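Local coordinates for protein indole-3-pyruvate decarboxylase (Azospirillum brasilense, PDB 2NXW) that catalyses the thiamine diphosphate- and magnesium-dependent decarboxylation of indole-3-pyruvate to indole-3-acetaldehyde, a step of auxin biosynthesis, and also acts as a phenylpyruvate decarboxylase, at residues Ile374-Ile379 and Ala538-Gly543; Cys403-Met408 and Val544-Leu549; Thr365-Asp370 and Arg514-Leu519; Leu395-Met400 and Ile443-Gly448; Ala382-Val387 and Asp409-Gly414. All blocks are in the same frame, centred on the assembly; numbering follows the deposited sequence.

All five contacts lie in the C-terminal part of the chain, around one parallel sheet. Residues 365-370 come first and close the loop of contact 3 on the start of helix 516-528. Next, 374-379 opens helix 376-388 and closes contact 1 on the end of strand 534-539. Further along that helix, 382-387 meets 409-414 in contact 5. Strand 395-398 pairs with strand 443-448 in contact 4, and helix 402-407 meets the start of helix 547-558 in contact 2. Contacts 4 and 5 nest inside the loops of contacts 1 and 3, and cross each other. Contact 2 crosses all the others, and contacts 1 and 3 cross as well.

Contact 1 (Ile374-Ile379 and Ala538-Gly543); sequences IAPMDI and AMIPRG
Ile-540 packs against Ile-374 and the first turn of helix 376-388. Its CB lies 3.9 Å from Ile-374 O. The CG2 branch comes closer to the same oxygen, 3.6 Å from Ile-374 O. It also reaches the ring of Pro-376, with Ile-540 CG2 3.9 Å from Pro-376 CD. The other branch starts beside the backbone N (chi1 -59°), with CG1 also against the Ile-374 carbonyl. An extended chi2 of 172° then carries CD1 to Ile-379, where Ile-540 CD1 and Ile-379 CD1 are 4.0 Å apart. The same Ile-379 methyl touches Ala-538 CB. Pro-541 CD lies 3.4 Å from Ile-374 O. A water bridges the backbones: it accepts from Ile-374 N and donates to Met-539 O. The side chain of Ile-540 also comes within about 4 Å (nearest atoms) of Asn-476, a magnesium ligand. In the parallel sheet of the C-terminal thiamine diphosphate-binding domain, strand 534-539 runs between strands 470-475 and 509-513. Ile-379 and Ile-540 both touch Phe-474 of the former, and Ile-374 and Ala-538 touch Val-513 of the latter. The contact thus seats the N-terminal turn of helix 376-388 on the C-terminal end of the strand, with helix 402-407 on the Pro-376 side.

Contact 2 (Cys403-Met408 and Val544-Leu549); sequences CLFTAM and VLSDTL
Thr-406 and Ser-546 bring their CA atoms within 5.4 Å, and Phe-405 and Thr-548 come nearly as close, where helix 402-407 meets the first turn of helix 547-558. Phe-405 supplies most of the side-chain contact. Its CG lies beside the backbone N (chi1 -73°), which turns the ring to Leu-549. Leu-549 CD1 sits over the ring face in a CH-pi contact, 3.9 Å from the Phe-405 centroid and only 7° off the ring normal. Leu-549 CB packs on Phe-405 CG, also at 3.9 Å. Thr-548 CG2 approaches the ring obliquely, 3.8 Å from Phe-405 CD1. Outside the two segments, Phe-305 and Phe-552 meet the ring edge-to-face. An alanine here would take away the ring, and is likely to leave Leu-549 CD1 without its aromatic face and a gap between the two helices. Ser-546 OG accepts from Leu-549 N over 3.0 Å and is also hydrogen-bonded to Asp-402 OD1. Its CB lies against Thr-406 OG1, whose own hydrogen-bond partner is Asp-402 O. A water accepts from Thr-548 N and donates to Phe-405 O. The arrangement is a serine N-cap of helix 547-558 set against helix 402-407. It lies close to the cofactor: the nearest atoms of the Leu-549 side chain and thiamine diphosphate are about 6 Å apart.

Contact 3 (Thr365-Asp370 and Arg514-Leu519); sequences TGLQAD and RTRAEL
Asp-370 and Arg-516 lie side by side with their ends pointing the same way. The guanidinium grips the carboxylate side-on, with one nitrogen to each oxygen. Arg-516 NE donates to Asp-370 OD1 over 3.0 Å, close to straight at 163°. Arg-516 NH2 donates to Asp-370 OD2 over 2.9 Å, and OD2 receives it on its syn lone pair. The two planes are not flush but stand 37° apart. OD1 is nearly in the guanidinium plane, while NE lies well out of the carboxylate plane. A bend at chi3 (-71°) turns the arginine end alongside the aspartate. Over one guanidinium face lies Gln-368 CB, offset toward the rim, 3.6 Å from Arg-516 NH2. Leu-367 slides past the arginine in the opposite direction, with Leu-367 CD1 4.1 Å from Arg-516 CD. The third guanidinium nitrogen, NH1, makes a long, weak ion pair with Asp-378 of helix 376-388. Asp-370 OD1 has a second donor in Glu-372 N.

The backbones meet as well. Ala-517 N donates to Asp-370 O over 2.9 Å. Ala-369, the centre of an inverse gamma turn, sets its CB 4.4 Å from Ala-517 CB. At the start of helix 516-528, Thr-515 OG1 accepts from Glu-518 N, and Glu-518 OE1 accepts from the N of both Arg-514 and Thr-515. Thr-515 and Glu-518 thus form a capping box. Beside it, the salt bridge and the Ala-517 backbone bond join the helix's first turn to a surface loop, away from the active site.

Contact 4 (Leu395-Met400 and Ile443-Gly448); sequences LIAADM and ILTVVG. With TPP (thiamine diphosphate), chain E.
Ala-397 is bonded on both its backbone groups to strand 443-448. Its N donates to Leu-444 O, and its O accepts from Val-446 N, each over 2.9 Å. Leu-444 N to Leu-395 O and Asp-399 N to Val-446 O extend this ladder of parallel-sheet hydrogen bonds. The axes of the short strand segments 395-398 and 443-448 approach to 4.7 Å, their directions 26° apart. Ala-398 and Val-446 pack tightly on one face, with Ala-398 CB 3.4 Å from Val-446 CG2. With CG1 anti to the carbonyl carbon (chi1 -66°), CG2 is the valine methyl turned to Ala-398. Beside them Ile-396 and Leu-444 run side by side, pointing the same way, with Ile-396 CG1 4.1 Å from Leu-444 CD2. The other face carries Ala-397 and Thr-445.

These are neighbouring strands of the parallel sheet in the C-terminal thiamine diphosphate-binding domain. Strands 415-416 and 470-475 continue it on the two flanks, and helix 427-437 packs on the face of Thr-445. Near the C-terminal ends of the strands, a water accepts from Gly-448 N over 2.8 Å and lies 2.7 Å from both Met-400 O and the diphosphate oxygen O1A. Gly-448 belongs to the cofactor pocket, and a side chain there would clash with diphosphate oxygen O3A. The side chains of Asp-399 and Val-447 meet at an angle, Asp-399 CB 4.0 Å from Val-447 CG2. Asp-399 OD1 takes Met-400 N on the anti lone pair and also Gly-425 N, while OD2 takes Gly-427 N, which ties the strand end to the start of helix 427-437.

Contact 5 (Ala382-Val387 and Asp409-Gly414); sequences AVNDRV and DMIDAG
Asn-384 OD1 accepts from Ile-411 N in the shorter of the two hydrogen bonds across the contact, 2.8 Å and nearly straight at 168°. The donor is tilted from the plane of the amide carbonyl. The other end of the amide, Asn-384 ND2, donates to Asp-409 O over 2.9 Å, with that oxygen in the amide plane. One side chain of helix 376-388 thus bridges two backbone groups of the loop between helix 402-407 and strand 415-416, in the C-terminal thiamine diphosphate-binding domain. ND2 also bonds Pro-364 O, so three bonds fix the rotation of the amide. A leucine in its place would have no polar end and would probably leave Ile-411 N and Asp-409 O without these partners, and the loop less firmly held to the helix.

Apolar groups flank the amide. Ile-411 crosses it at an angle, with Ile-411 CG1 3.4 Å from Asn-384 OD1. One turn on, Val-387 CG1 meets Ile-411 CG2 at 3.9 Å. Met-410 stays extended beyond CG (chi2 179°, chi3 -177°), which carries CE to Val-383, and the two side chains cross at about a right angle. Met-410 also touches Ile-396 of strand 395-398, while Val-383 touches Leu-523 of helix 516-528. Farther along the loop, Asp-412 forms an Asx turn: its OD1 accepts from Gly-414 N over 2.7 Å, from above the carboxylate plane.

Contact 1 (Ile374-Ile379 and Ala538-Gly543)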
# COMPACT_ATOMS: atom_id res chain seq x y z
N ILE A 374 46.34 -18.56 7.89
CA ILE A 374 45.31 -18.43 8.90
C ILE A 374 43.92 -18.78 8.39
O ILE A 374 43.53 -18.37 7.29
CB ILE A 374 45.28 -16.98 9.41
CG1 ILE A 374 46.63 -16.64 10.04
CG2 ILE A 374 44.15 -16.77 10.43
CD1 ILE A 374 46.87 -15.13 10.10
N ALA A 375 43.17 -19.52 9.20
CA ALA A 375 41.79 -19.86 8.89
C ALA A 375 40.96 -19.23 10.02
O ALA A 375 41.49 -18.97 11.10
CB ALA A 375 41.60 -21.37 8.86
N PRO A 376 39.67 -18.98 9.78
CA PRO A 376 38.85 -18.39 10.84
C PRO A 376 38.92 -19.16 12.17
O PRO A 376 38.97 -18.55 13.24
CB PRO A 376 37.45 -18.42 10.23
CG PRO A 376 37.71 -18.16 8.78
CD PRO A 376 38.92 -19.05 8.50
N MET A 377 38.94 -20.49 12.13
CA MET A 377 39.00 -21.23 13.38
C MET A 377 40.30 -21.00 14.15
O MET A 377 40.33 -21.17 15.37
CB MET A 377 38.79 -22.73 13.14
CG MET A 377 37.39 -23.08 12.63
SD MET A 377 36.03 -22.33 13.56
CE MET A 377 36.03 -23.33 15.04
N ASP A 378 41.37 -20.62 13.45
CA ASP A 378 42.63 -20.34 14.12
C ASP A 378 42.48 -19.06 14.93
O ASP A 378 43.07 -18.92 16.00
CB ASP A 378 43.76 -20.19 13.11
CG ASP A 378 44.03 -21.48 12.36
OD1 ASP A 378 44.15 -22.52 13.04
OD2 ASP A 378 44.13 -21.44 11.12
N ILE A 379 41.69 -18.12 14.41
CA ILE A 379 41.48 -16.87 15.13
C ILE A 379 40.68 -17.18 16.40
O ILE A 379 40.98 -16.65 17.47
CB ILE A 379 40.76 -15.84 14.23
CG1 ILE A 379 41.66 -15.50 13.04
CG2 ILE A 379 40.44 -14.57 15.04
CD1 ILE A 379 40.97 -14.63 11.99
N ALA A 538 44.20 -9.93 9.64
CA ALA A 538 44.49 -11.35 9.41
C ALA A 538 44.16 -11.74 7.99
O ALA A 538 42.99 -11.73 7.61
CB ALA A 538 43.70 -12.21 10.39
N MET A 539 45.18 -12.08 7.21
CA MET A 539 44.96 -12.50 5.83
C MET A 539 44.44 -13.94 5.84
O MET A 539 45.01 -14.82 6.48
CB MET A 539 46.26 -12.40 5.04
CG MET A 539 46.96 -11.04 5.15
SD MET A 539 45.84 -9.62 4.81
CE MET A 539 45.59 -9.83 3.04
N ILE A 540 43.34 -14.17 5.14
CA ILE A 540 42.71 -15.48 5.09
C ILE A 540 42.42 -15.83 3.63
O ILE A 540 41.94 -14.98 2.89
CB ILE A 540 41.37 -15.46 5.85
CG1 ILE A 540 41.61 -15.06 7.31
CG2 ILE A 540 40.67 -16.83 5.77
CD1 ILE A 540 40.31 -14.83 8.10
N PRO A 541 42.71 -17.07 3.21
CA PRO A 541 42.42 -17.39 1.81
C PRO A 541 40.91 -17.49 1.53
O PRO A 541 40.11 -17.76 2.44
CB PRO A 541 43.08 -18.76 1.61
CG PRO A 541 44.11 -18.85 2.70
CD PRO A 541 43.44 -18.16 3.87
N ARG A 542 40.53 -17.25 0.28
CA ARG A 542 39.14 -17.40 -0.10
C ARG A 542 38.81 -18.90 -0.02
O ARG A 542 39.70 -19.75 -0.20
CB ARG A 542 38.92 -16.91 -1.53
CG ARG A 542 39.10 -15.43 -1.68
CD ARG A 542 39.06 -15.03 -3.13
NE ARG A 542 39.32 -13.61 -3.31
CZ ARG A 542 39.75 -13.07 -4.44
NH1 ARG A 542 39.96 -13.84 -5.51
NH2 ARG A 542 40.01 -11.78 -4.51
N GLY A 543 37.56 -19.22 0.28
CA GLY A 543 37.16 -20.61 0.36
C GLY A 543 37.38 -21.25 1.73
O GLY A 543 37.00 -22.40 1.95
O HOH W 1 46.94 -16.56 5.91

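Contact 2 (Cys403-Met408 and Val544-Leu549)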
# COMPACT_ATOMS: atom_id res chain seq x y z
N CYS A 403 33.00 -13.30 10.23
CA CYS A 403 33.48 -12.86 11.53
C CYS A 403 32.45 -13.21 12.63
O CYS A 403 32.83 -13.61 13.73
CB CYS A 403 33.75 -11.35 11.52
SG CYS A 403 32.35 -10.29 11.05
N LEU A 404 31.16 -13.10 12.31
CA LEU A 404 30.09 -13.41 13.26
C LEU A 404 30.02 -14.93 13.49
O LEU A 404 29.88 -15.39 14.61
CB LEU A 404 28.74 -12.92 12.74
CG LEU A 404 27.53 -13.34 13.57
CD1 LEU A 404 27.72 -12.97 15.04
CD2 LEU A 404 26.30 -12.67 13.01
N PHE A 405 30.09 -15.69 12.41
CA PHE A 405 30.04 -17.14 12.53
C PHE A 405 31.24 -17.67 13.32
O PHE A 405 31.12 -18.66 14.05
CB PHE A 405 29.98 -17.76 11.12
CG PHE A 405 28.64 -17.58 10.46
CD1 PHE A 405 27.72 -18.62 10.42
CD2 PHE A 405 28.28 -16.36 9.90
CE1 PHE A 405 26.46 -18.45 9.84
CE2 PHE A 405 27.02 -16.17 9.32
CZ PHE A 405 26.11 -17.23 9.29
N THR A 406 32.38 -16.99 13.21
CA THR A 406 33.58 -17.37 13.94
C THR A 406 33.42 -16.98 15.42
O THR A 406 33.83 -17.73 16.31
CB THR A 406 34.80 -16.66 13.38
OG1 THR A 406 34.92 -16.94 11.98
CG2 THR A 406 36.06 -17.15 14.08
N ALA A 407 32.84 -15.81 15.66
CA ALA A 407 32.63 -15.33 17.04
C ALA A 407 31.75 -16.27 17.85
O ALA A 407 31.86 -16.31 19.07
CB ALA A 407 32.05 -13.93 17.02
N MET A 408 30.87 -17.02 17.17
CA MET A 408 30.01 -17.96 17.89
C MET A 408 30.87 -18.98 18.63
O MET A 408 30.41 -19.58 19.62
CB MET A 408 29.08 -18.69 16.92
CG MET A 408 28.02 -17.81 16.25
SD MET A 408 26.87 -17.09 17.44
CE MET A 408 25.98 -18.53 17.98
N VAL A 544 37.98 -20.51 2.65
CA VAL A 544 38.26 -21.02 4.00
C VAL A 544 37.25 -20.38 4.94
O VAL A 544 37.25 -19.16 5.12
CB VAL A 544 39.70 -20.69 4.40
CG1 VAL A 544 40.03 -21.31 5.76
CG2 VAL A 544 40.66 -21.24 3.33
N LEU A 545 36.40 -21.21 5.52
CA LEU A 545 35.31 -20.75 6.39
C LEU A 545 35.37 -21.26 7.81
O LEU A 545 36.00 -22.27 8.10
CB LEU A 545 33.98 -21.22 5.79
CG LEU A 545 33.82 -21.07 4.28
CD1 LEU A 545 32.50 -21.69 3.84
CD2 LEU A 545 33.89 -19.60 3.90
N SER A 546 34.68 -20.56 8.70
CA SER A 546 34.57 -21.00 10.08
C SER A 546 33.75 -22.29 10.07
O SER A 546 33.02 -22.55 9.11
CB SER A 546 33.83 -19.96 10.93
OG SER A 546 32.47 -19.84 10.52
N ASP A 547 33.84 -23.09 11.12
CA ASP A 547 33.05 -24.33 11.15
C ASP A 547 31.55 -24.03 11.15
O ASP A 547 30.75 -24.75 10.53
CB ASP A 547 33.40 -25.17 12.38
CG ASP A 547 34.81 -25.74 12.34
OD1 ASP A 547 35.48 -25.67 11.29
OD2 ASP A 547 35.24 -26.28 13.37
N THR A 548 31.14 -22.97 11.84
CA THR A 548 29.72 -22.65 11.90
C THR A 548 29.20 -22.19 10.54
O THR A 548 28.09 -22.56 10.14
CB THR A 548 29.47 -21.58 12.99
OG1 THR A 548 29.98 -22.06 14.23
CG2 THR A 548 27.98 -21.29 13.13
N LEU A 549 29.98 -21.40 9.80
CA LEU A 549 29.51 -20.98 8.48
C LEU A 549 29.49 -22.19 7.56
O LEU A 549 28.58 -22.33 6.75
CB LEU A 549 30.40 -19.87 7.90
CG LEU A 549 30.00 -19.40 6.49
CD1 LEU A 549 28.54 -18.95 6.47
CD2 LEU A 549 30.92 -18.27 6.05
O HOH W 2 32.55 -21.13 13.86

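Contact 3 (Thr365-Asp370 and Arg514-Leu519)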
# COMPACT_ATOMS: atom_id res chain seq x y z
N THR A 365 40.37 -24.78 21.02
CA THR A 365 41.60 -24.31 21.65
C THR A 365 42.79 -24.97 20.97
O THR A 365 42.63 -25.78 20.06
CB THR A 365 41.62 -24.67 23.14
OG1 THR A 365 41.48 -26.09 23.29
CG2 THR A 365 40.49 -23.96 23.88
N GLY A 366 43.99 -24.60 21.41
CA GLY A 366 45.19 -25.20 20.86
C GLY A 366 45.65 -24.69 19.52
O GLY A 366 45.86 -25.47 18.59
N LEU A 367 45.81 -23.37 19.40
CA LEU A 367 46.28 -22.79 18.16
C LEU A 367 47.67 -23.34 17.84
O LEU A 367 48.55 -23.36 18.70
CB LEU A 367 46.38 -21.27 18.28
CG LEU A 367 47.14 -20.56 17.15
CD1 LEU A 367 46.31 -20.56 15.87
CD2 LEU A 367 47.46 -19.13 17.57
N GLN A 368 47.86 -23.79 16.60
CA GLN A 368 49.17 -24.29 16.18
C GLN A 368 49.90 -23.07 15.63
O GLN A 368 49.73 -22.69 14.47
CB GLN A 368 49.00 -25.37 15.11
CG GLN A 368 48.16 -26.53 15.60
CD GLN A 368 48.81 -27.27 16.75
OE1 GLN A 368 49.84 -27.93 16.57
NE2 GLN A 368 48.22 -27.18 17.94
N ALA A 369 50.72 -22.44 16.46
CA ALA A 369 51.45 -21.23 16.06
C ALA A 369 52.63 -21.53 15.15
O ALA A 369 53.78 -21.45 15.58
CB ALA A 369 51.91 -20.47 17.31
N ASP A 370 52.33 -21.83 13.89
CA ASP A 370 53.36 -22.18 12.92
C ASP A 370 53.31 -21.35 11.64
O ASP A 370 52.67 -20.30 11.59
CB ASP A 370 53.24 -23.66 12.57
CG ASP A 370 51.87 -24.02 12.06
OD1 ASP A 370 51.21 -23.12 11.47
OD2 ASP A 370 51.44 -25.19 12.23
N ARG A 514 50.01 -13.09 8.31
CA ARG A 514 49.70 -14.14 7.33
C ARG A 514 49.81 -15.56 7.86
O ARG A 514 49.19 -16.48 7.31
CB ARG A 514 50.61 -13.99 6.11
CG ARG A 514 50.31 -12.77 5.26
CD ARG A 514 51.13 -12.77 3.97
NE ARG A 514 50.76 -11.66 3.10
CZ ARG A 514 49.67 -11.65 2.34
NH1 ARG A 514 48.85 -12.69 2.34
NH2 ARG A 514 49.40 -10.58 1.60
N THR A 515 50.63 -15.78 8.89
CA THR A 515 50.78 -17.12 9.44
C THR A 515 50.18 -17.24 10.83
O THR A 515 49.94 -16.23 11.52
CB THR A 515 52.25 -17.54 9.54
OG1 THR A 515 52.92 -16.72 10.51
CG2 THR A 515 52.94 -17.37 8.20
N ARG A 516 49.94 -18.47 11.25
CA ARG A 516 49.38 -18.70 12.56
C ARG A 516 50.32 -18.21 13.66
O ARG A 516 49.86 -17.70 14.68
CB ARG A 516 49.05 -20.18 12.73
CG ARG A 516 47.95 -20.61 11.76
CD ARG A 516 47.32 -21.95 12.10
NE ARG A 516 48.21 -23.08 11.85
CZ ARG A 516 47.77 -24.33 11.68
NH1 ARG A 516 46.47 -24.59 11.73
NH2 ARG A 516 48.64 -25.31 11.49
N ALA A 517 51.63 -18.33 13.45
CA ALA A 517 52.59 -17.85 14.44
C ALA A 517 52.49 -16.33 14.54
O ALA A 517 52.52 -15.77 15.64
CB ALA A 517 54.00 -18.28 14.06
N GLU A 518 52.37 -15.65 13.41
CA GLU A 518 52.26 -14.19 13.42
C GLU A 518 50.97 -13.77 14.11
O GLU A 518 50.94 -12.78 14.83
CB GLU A 518 52.31 -13.65 11.99
CG GLU A 518 53.68 -13.81 11.35
CD GLU A 518 53.68 -13.50 9.87
OE1 GLU A 518 52.59 -13.40 9.25
OE2 GLU A 518 54.78 -13.36 9.30
N LEU A 519 49.89 -14.51 13.87
CA LEU A 519 48.63 -14.19 14.52
C LEU A 519 48.75 -14.29 16.04
O LEU A 519 48.28 -13.41 16.77
CB LEU A 519 47.54 -15.16 14.03
CG LEU A 519 46.21 -15.19 14.80
CD1 LEU A 519 45.46 -13.88 14.61
CD2 LEU A 519 45.38 -16.37 14.29

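Contact 4 (Leu395-Met400 and Ile443-Gly448)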
# COMPACT_ATOMS: atom_id res chain seq x y z
N LEU A 395 34.08 -8.43 25.96
CA LEU A 395 32.81 -8.48 25.24
C LEU A 395 33.22 -8.33 23.77
O LEU A 395 34.13 -7.57 23.45
CB LEU A 395 31.89 -7.33 25.66
CG LEU A 395 30.59 -7.23 24.84
CD1 LEU A 395 29.43 -6.86 25.77
CD2 LEU A 395 30.74 -6.22 23.71
N ILE A 396 32.54 -9.05 22.88
CA ILE A 396 32.85 -8.99 21.47
C ILE A 396 31.76 -8.30 20.68
O ILE A 396 30.57 -8.57 20.88
CB ILE A 396 33.02 -10.43 20.90
CG1 ILE A 396 34.20 -11.11 21.59
CG2 ILE A 396 33.23 -10.39 19.38
CD1 ILE A 396 34.37 -12.60 21.22
N ALA A 397 32.17 -7.39 19.80
CA ALA A 397 31.25 -6.72 18.90
C ALA A 397 31.61 -7.31 17.53
O ALA A 397 32.77 -7.31 17.13
CB ALA A 397 31.47 -5.22 18.89
N ALA A 398 30.62 -7.85 16.83
CA ALA A 398 30.90 -8.44 15.54
C ALA A 398 30.04 -7.83 14.45
O ALA A 398 28.91 -7.43 14.69
CB ALA A 398 30.65 -9.95 15.60
N ASP A 399 30.61 -7.75 13.25
CA ASP A 399 29.87 -7.27 12.10
C ASP A 399 29.20 -8.50 11.49
O ASP A 399 29.28 -9.60 12.06
CB ASP A 399 30.82 -6.63 11.08
CG ASP A 399 30.17 -5.50 10.31
OD1 ASP A 399 29.21 -5.78 9.55
OD2 ASP A 399 30.60 -4.33 10.46
N MET A 400 28.53 -8.32 10.36
CA MET A 400 27.91 -9.44 9.66
C MET A 400 28.95 -9.97 8.68
O MET A 400 29.60 -9.19 7.98
CB MET A 400 26.66 -8.98 8.90
CG MET A 400 26.03 -10.06 8.03
SD MET A 400 25.55 -11.50 8.97
CE MET A 400 24.86 -12.51 7.67
N ILE A 443 36.98 -3.61 24.44
CA ILE A 443 36.08 -4.35 23.57
C ILE A 443 36.88 -4.97 22.44
O ILE A 443 37.82 -4.36 21.93
CB ILE A 443 34.98 -3.42 23.00
CG1 ILE A 443 34.26 -2.69 24.15
CG2 ILE A 443 33.98 -4.22 22.18
CD1 ILE A 443 33.55 -3.59 25.15
N LEU A 444 36.55 -6.21 22.11
CA LEU A 444 37.19 -6.91 20.99
C LEU A 444 36.19 -6.89 19.84
O LEU A 444 35.07 -7.37 19.97
CB LEU A 444 37.50 -8.36 21.36
CG LEU A 444 37.95 -9.27 20.21
CD1 LEU A 444 39.24 -8.73 19.59
CD2 LEU A 444 38.15 -10.69 20.74
N THR A 445 36.61 -6.32 18.72
CA THR A 445 35.74 -6.26 17.55
C THR A 445 36.25 -7.21 16.47
O THR A 445 37.45 -7.26 16.22
CB THR A 445 35.74 -4.85 16.96
OG1 THR A 445 35.24 -3.94 17.95
CG2 THR A 445 34.86 -4.77 15.72
N VAL A 446 35.34 -7.97 15.87
CA VAL A 446 35.70 -8.84 14.74
C VAL A 446 34.90 -8.31 13.54
O VAL A 446 33.70 -8.01 13.65
CB VAL A 446 35.42 -10.34 15.01
CG1 VAL A 446 36.34 -10.85 16.12
CG2 VAL A 446 33.97 -10.56 15.37
N VAL A 447 35.56 -8.18 12.40
CA VAL A 447 34.95 -7.58 11.23
C VAL A 447 35.67 -8.04 9.96
O VAL A 447 36.88 -8.24 9.97
CB VAL A 447 35.05 -6.02 11.37
CG1 VAL A 447 36.52 -5.60 11.55
CG2 VAL A 447 34.43 -5.31 10.17
N GLY A 448 34.91 -8.20 8.88
CA GLY A 448 35.50 -8.63 7.62
C GLY A 448 36.01 -7.45 6.79
O GLY A 448 35.79 -6.29 7.13
N1' TPP E . 25.02 -4.38 2.44
C2' TPP E . 24.74 -4.26 3.75
CM2 TPP E . 24.68 -2.88 4.38
N3' TPP E . 24.52 -5.34 4.51
C4' TPP E . 24.55 -6.60 3.99
N4' TPP E . 24.24 -7.66 4.80
C5' TPP E . 24.90 -6.79 2.62
C6' TPP E . 25.11 -5.62 1.85
C7' TPP E . 25.01 -8.18 1.96
N3 TPP E . 26.17 -9.03 2.49
C2 TPP E . 25.90 -9.97 3.40
S1 TPP E . 27.45 -10.73 3.70
C5 TPP E . 28.41 -9.77 2.58
C4 TPP E . 27.46 -8.91 2.02
CM4 TPP E . 27.87 -7.86 0.94
C6 TPP E . 29.86 -9.91 2.35
C7 TPP E . 30.62 -9.48 3.62
O7 TPP E . 31.97 -9.43 3.23
PA TPP E . 32.95 -9.32 4.47
O1A TPP E . 32.66 -8.12 5.36
O2A TPP E . 34.34 -9.22 3.84
O3A TPP E . 32.90 -10.63 5.38
PB TPP E . 33.03 -12.14 4.71
O1B TPP E . 34.15 -12.16 3.67
O2B TPP E . 33.33 -13.05 5.93
O3B TPP E . 31.70 -12.56 4.10
O HOH W 3 32.28 -8.71 8.00

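Contact 5 (Ala382-Val387 and Asp409-Gly414)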
# COMPACT_ATOMS: atom_id res chain seq x y z
N ALA A 382 43.04 -18.71 18.86
CA ALA A 382 43.98 -17.75 19.44
C ALA A 382 43.34 -17.00 20.59
O ALA A 382 43.94 -16.83 21.66
CB ALA A 382 44.46 -16.78 18.37
N VAL A 383 42.12 -16.54 20.37
CA VAL A 383 41.38 -15.79 21.37
C VAL A 383 41.09 -16.68 22.57
O VAL A 383 41.32 -16.28 23.71
CB VAL A 383 40.05 -15.24 20.76
CG1 VAL A 383 39.05 -14.83 21.86
CG2 VAL A 383 40.36 -14.06 19.84
N ASN A 384 40.61 -17.89 22.32
CA ASN A 384 40.26 -18.80 23.40
C ASN A 384 41.46 -19.25 24.22
O ASN A 384 41.35 -19.41 25.43
CB ASN A 384 39.50 -20.02 22.86
CG ASN A 384 38.15 -19.64 22.26
OD1 ASN A 384 37.62 -18.56 22.54
ND2 ASN A 384 37.59 -20.53 21.45
N ASP A 385 42.60 -19.46 23.56
CA ASP A 385 43.80 -19.87 24.29
C ASP A 385 44.19 -18.79 25.30
O ASP A 385 44.59 -19.10 26.43
CB ASP A 385 44.98 -20.14 23.35
CG ASP A 385 44.87 -21.47 22.62
OD1 ASP A 385 44.06 -22.32 23.04
OD2 ASP A 385 45.62 -21.65 21.63
N ARG A 386 44.07 -17.53 24.91
CA ARG A 386 44.43 -16.46 25.84
C ARG A 386 43.53 -16.50 27.07
O ARG A 386 44.00 -16.35 28.20
CB ARG A 386 44.33 -15.09 25.18
CG ARG A 386 45.56 -14.70 24.38
CD ARG A 386 45.54 -13.20 24.05
NE ARG A 386 45.44 -12.38 25.26
CZ ARG A 386 46.49 -11.96 25.97
NH1 ARG A 386 47.72 -12.28 25.61
NH2 ARG A 386 46.29 -11.23 27.07
N VAL A 387 42.24 -16.70 26.84
CA VAL A 387 41.29 -16.77 27.94
C VAL A 387 41.60 -17.95 28.85
O VAL A 387 41.61 -17.80 30.08
CB VAL A 387 39.84 -16.87 27.41
CG1 VAL A 387 38.88 -17.13 28.56
CG2 VAL A 387 39.47 -15.57 26.72
N ASP A 409 32.10 -19.19 18.17
CA ASP A 409 33.00 -20.14 18.81
C ASP A 409 34.10 -19.50 19.65
O ASP A 409 35.11 -20.12 19.96
CB ASP A 409 33.62 -21.08 17.76
CG ASP A 409 32.62 -22.10 17.25
OD1 ASP A 409 31.72 -22.48 18.02
OD2 ASP A 409 32.75 -22.53 16.08
N MET A 410 33.88 -18.23 20.02
CA MET A 410 34.84 -17.52 20.86
C MET A 410 34.28 -17.33 22.26
O MET A 410 33.10 -17.05 22.44
CB MET A 410 35.14 -16.14 20.27
CG MET A 410 36.07 -16.17 19.10
SD MET A 410 36.32 -14.50 18.46
CE MET A 410 37.36 -14.84 17.06
N ILE A 411 35.14 -17.51 23.27
CA ILE A 411 34.73 -17.30 24.65
C ILE A 411 34.64 -15.79 24.85
O ILE A 411 35.60 -15.07 24.59
CB ILE A 411 35.77 -17.88 25.62
CG1 ILE A 411 35.92 -19.39 25.36
CG2 ILE A 411 35.35 -17.62 27.06
CD1 ILE A 411 37.11 -20.02 26.07
N ASP A 412 33.48 -15.30 25.29
CA ASP A 412 33.30 -13.87 25.47
C ASP A 412 32.63 -13.48 26.77
O ASP A 412 32.24 -14.33 27.57
CB ASP A 412 32.47 -13.31 24.31
CG ASP A 412 31.07 -13.90 24.27
OD1 ASP A 412 30.36 -13.88 25.30
OD2 ASP A 412 30.68 -14.40 23.19
N ALA A 413 32.52 -12.17 26.97
CA ALA A 413 31.86 -11.57 28.13
C ALA A 413 30.69 -10.82 27.50
O ALA A 413 30.40 -9.67 27.84
CB ALA A 413 32.81 -10.59 28.84
N GLY A 414 30.04 -11.50 26.56
CA GLY A 414 28.92 -10.93 25.83
C GLY A 414 29.29 -10.84 24.36
O GLY A 414 30.47 -10.68 24.02